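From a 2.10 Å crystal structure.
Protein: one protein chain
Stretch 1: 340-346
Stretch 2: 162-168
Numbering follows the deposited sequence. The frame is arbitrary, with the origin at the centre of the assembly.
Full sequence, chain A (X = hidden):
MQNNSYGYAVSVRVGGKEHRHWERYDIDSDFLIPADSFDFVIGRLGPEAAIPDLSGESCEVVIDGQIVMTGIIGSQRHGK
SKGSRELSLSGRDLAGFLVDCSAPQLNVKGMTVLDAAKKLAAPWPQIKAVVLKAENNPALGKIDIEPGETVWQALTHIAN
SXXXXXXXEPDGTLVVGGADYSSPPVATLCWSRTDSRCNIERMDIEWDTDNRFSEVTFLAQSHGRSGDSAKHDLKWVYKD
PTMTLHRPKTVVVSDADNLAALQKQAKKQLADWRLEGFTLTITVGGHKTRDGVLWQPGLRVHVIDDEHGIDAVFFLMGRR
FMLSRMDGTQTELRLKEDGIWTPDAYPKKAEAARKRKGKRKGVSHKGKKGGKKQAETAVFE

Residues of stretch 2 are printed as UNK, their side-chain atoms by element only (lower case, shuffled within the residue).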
# COMPACT_ATOMS: atom_id res chain seq x y z
N ILE A 340 21.29 -29.80 -22.56
CA ILE A 340 20.01 -30.48 -22.87
C ILE A 340 19.35 -29.97 -24.17
O ILE A 340 18.88 -30.75 -24.99
CB ILE A 340 19.03 -30.35 -21.63
CG1 ILE A 340 19.65 -31.01 -20.38
CG2 ILE A 340 17.66 -30.94 -21.94
CD1 ILE A 340 20.13 -32.49 -20.53
N TRP A 341 19.32 -28.66 -24.37
CA TRP A 341 18.66 -28.00 -25.52
C TRP A 341 19.47 -28.19 -26.80
O TRP A 341 20.67 -28.02 -26.78
CB TRP A 341 18.46 -26.47 -25.24
CG TRP A 341 17.56 -25.73 -26.26
CD1 TRP A 341 16.27 -26.04 -26.59
CD2 TRP A 341 17.93 -24.61 -27.12
NE1 TRP A 341 15.81 -25.19 -27.55
CE2 TRP A 341 16.80 -24.31 -27.91
CE3 TRP A 341 19.08 -23.84 -27.28
CZ2 TRP A 341 16.79 -23.25 -28.84
CZ3 TRP A 341 19.07 -22.78 -28.20
CH2 TRP A 341 17.94 -22.50 -28.96
N THR A 342 18.80 -28.47 -27.93
CA THR A 342 19.43 -28.61 -29.25
C THR A 342 20.87 -29.16 -29.22
O THR A 342 21.83 -28.48 -29.63
CB THR A 342 19.44 -27.25 -29.97
OG1 THR A 342 20.14 -26.31 -29.15
CG2 THR A 342 18.02 -26.73 -30.24
N PRO A 343 21.03 -30.40 -28.70
CA PRO A 343 22.38 -30.99 -28.53
C PRO A 343 23.08 -31.38 -29.86
O PRO A 343 24.32 -31.47 -29.90
CB PRO A 343 22.12 -32.23 -27.66
CG PRO A 343 20.69 -32.61 -27.96
CD PRO A 343 19.97 -31.31 -28.23
N ASP A 344 22.32 -31.57 -30.93
CA ASP A 344 22.91 -31.92 -32.22
C ASP A 344 23.60 -30.76 -32.91
O ASP A 344 24.43 -30.99 -33.80
CB ASP A 344 21.85 -32.50 -33.15
CG ASP A 344 21.11 -33.68 -32.52
OD1 ASP A 344 21.73 -34.37 -31.64
OD2 ASP A 344 19.92 -33.92 -32.90
N ALA A 345 23.29 -29.52 -32.52
CA ALA A 345 23.74 -28.38 -33.33
C ALA A 345 25.27 -28.36 -33.43
O ALA A 345 25.83 -28.03 -34.47
CB ALA A 345 23.19 -27.03 -32.78
N TYR A 346 25.93 -28.68 -32.33
CA TYR A 346 27.39 -28.73 -32.30
C TYR A 346 27.81 -29.94 -31.47
O TYR A 346 28.15 -29.78 -30.32
CB TYR A 346 27.99 -27.46 -31.67
CG TYR A 346 27.74 -26.17 -32.38
CD1 TYR A 346 26.58 -25.43 -32.11
CD2 TYR A 346 28.66 -25.65 -33.28
CE1 TYR A 346 26.34 -24.20 -32.74
CE2 TYR A 346 28.43 -24.42 -33.93
CZ TYR A 346 27.26 -23.70 -33.65
OH TYR A 346 27.03 -22.50 -34.26
N UNK A 162 15.37 -30.98 -37.74
CA UNK A 162 16.79 -31.28 -37.83
C UNK A 162 17.45 -30.93 -36.52
O UNK A 162 18.66 -30.68 -36.49
c UNK A 162 17.52 -31.40 -40.26
c UNK A 162 17.50 -30.53 -38.97
c UNK A 162 16.86 -29.15 -39.21
N UNK A 163 16.67 -30.95 -35.44
CA UNK A 163 17.17 -30.66 -34.08
C UNK A 163 17.72 -29.24 -33.93
O UNK A 163 18.70 -29.01 -33.18
N UNK A 164 17.12 -28.30 -34.65
CA UNK A 164 17.52 -26.89 -34.57
C UNK A 164 16.34 -26.01 -34.14
O UNK A 164 15.24 -26.50 -33.88
c UNK A 164 18.17 -26.43 -35.89
c UNK A 164 20.07 -26.61 -37.70
c UNK A 164 19.39 -27.24 -36.41
c UNK A 164 20.43 -27.41 -35.32
N UNK A 165 16.59 -24.71 -34.00
CA UNK A 165 15.54 -23.78 -33.65
C UNK A 165 15.86 -22.41 -34.25
O UNK A 165 17.03 -22.05 -34.33
c UNK A 165 14.20 -23.06 -31.59
c UNK A 165 12.07 -22.97 -31.03
n UNK A 165 13.04 -23.77 -31.43
n UNK A 165 12.58 -21.75 -30.88
c UNK A 165 13.91 -21.79 -31.22
c UNK A 165 15.46 -23.68 -32.08
N UNK A 166 14.83 -21.63 -34.62
CA UNK A 166 15.06 -20.28 -35.11
C UNK A 166 15.11 -19.20 -34.02
O UNK A 166 14.36 -19.29 -33.05
c UNK A 166 12.77 -20.73 -35.32
c UNK A 166 13.84 -20.02 -35.99
c UNK A 166 13.40 -21.95 -34.64
N UNK A 167 15.96 -18.19 -34.20
CA UNK A 167 15.81 -16.94 -33.45
C UNK A 167 16.39 -15.80 -34.21
O UNK A 167 17.20 -16.02 -35.10
c UNK A 167 20.04 -18.22 -32.10
c UNK A 167 18.68 -18.50 -32.12
n UNK A 167 20.18 -16.86 -32.08
c UNK A 167 16.49 -17.03 -32.07
c UNK A 167 21.00 -19.20 -32.08
c UNK A 167 20.53 -20.50 -32.10
c UNK A 167 17.98 -17.24 -32.09
c UNK A 167 18.27 -19.84 -32.16
c UNK A 167 18.93 -16.29 -32.05
c UNK A 167 19.18 -20.79 -32.13
N UNK A 168 16.00 -14.59 -33.81
CA UNK A 168 16.69 -13.37 -34.21
C UNK A 168 17.80 -12.97 -33.26
O UNK A 168 17.66 -13.00 -32.04
c UNK A 168 15.70 -12.18 -34.32
c UNK A 168 14.09 -13.42 -35.68
c UNK A 168 14.81 -12.10 -35.55
c UNK A 168 15.65 -11.78 -36.82

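Position 162 carries three side-chain carbons, one bonded to the backbone and bearing the other two, so the branch lies at the beta carbon. They touch nothing on stretch 1; the nearest approach is from CB to Asp344 OD2, 7.4 Å. That is valine, Val162. Its chi1 of -92° lies between the usual wells. It is only partly exposed, which an apolar side chain tolerates, and nothing on stretch 1 constrains it.

Position 163 has no side-chain atoms at all, and its CA lies 4.4 Å from Asp344 OD2, which makes it glycine. Its phi of 63° is a value that glycine adopts readily, and the surroundings give a second reason for the choice: an ideal beta carbon here would point toward stretch 1 and lie 2.9 Å from Asp344 OD2, a clash. With only hydrogens on its alpha carbon, Gly163 lets the carboxylate approach. Its carbonyl oxygen, Gly163 O, sits 3.7 Å from Thr342 CB, and the CA atoms of Gly163 and Thr342, 5.7 Å apart, mark the register of the two segments.

Position 164 shows four carbons, forked at the second, and one terminal carbon lies 3.8 Å from Ala345 CB: leucine. The CA-to-CB bond of Leu164 points away from stretch 1, yet the end of the chain comes nearer, with chi1 m and chi2 t carrying CD2 to that methyl. A long, flexible apolar chain suits a place where the backbone starts it in the wrong direction, and the small methyl of Ala345 gives it an apolar surface to meet.

At position 165 one carbon leads to a five-membered ring of three carbons and two nitrogens, and CB lies 3.5 Å from Trp341 CZ2. This is the imidazole of histidine. His165 opens the strand and points toward stretch 1. The edge of the Trp341 six-membered ring is directed toward the imidazole face in an offset arrangement, with centroids 5.8 Å apart and planes at 62°. The ring also has a polar role, since ND1 is hydrogen-bonded to a residue that flanks one of the stretches.

Position 166 has three carbons closing a ring onto the backbone nitrogen and making no contact with stretch 1, which can only be proline. Pro166 points away; its phi of -89° fits the extended course of the strand.

Position 167 has one carbon followed by fused five- and six-membered rings holding eight carbons and one nitrogen, and a carbon of the six-membered ring lies 3.8 Å from Trp341 CH2: tryptophan. Trp167 points toward stretch 1, and its broad indole spans the gap to Trp341 through CZ3. The six-membered rings meet obliquely, at 44°.

Position 168, again four carbons forked at the second, is out of reach of stretch 1; it is leucine. Leu168 continues the strand and is buried, where an apolar side chain is at home.

The contact works by apolar and aromatic packing, with no hydrogen bond across it. Trp341 reaches both His165 and Trp167, alternate residues of the strand that point the same way, while the type I turn from Thr342 to Ala345 brings Thr342 and Asp344 to Gly163 and Ala345 to Leu164.

Stretch 2 (162-168) VGLHPWL
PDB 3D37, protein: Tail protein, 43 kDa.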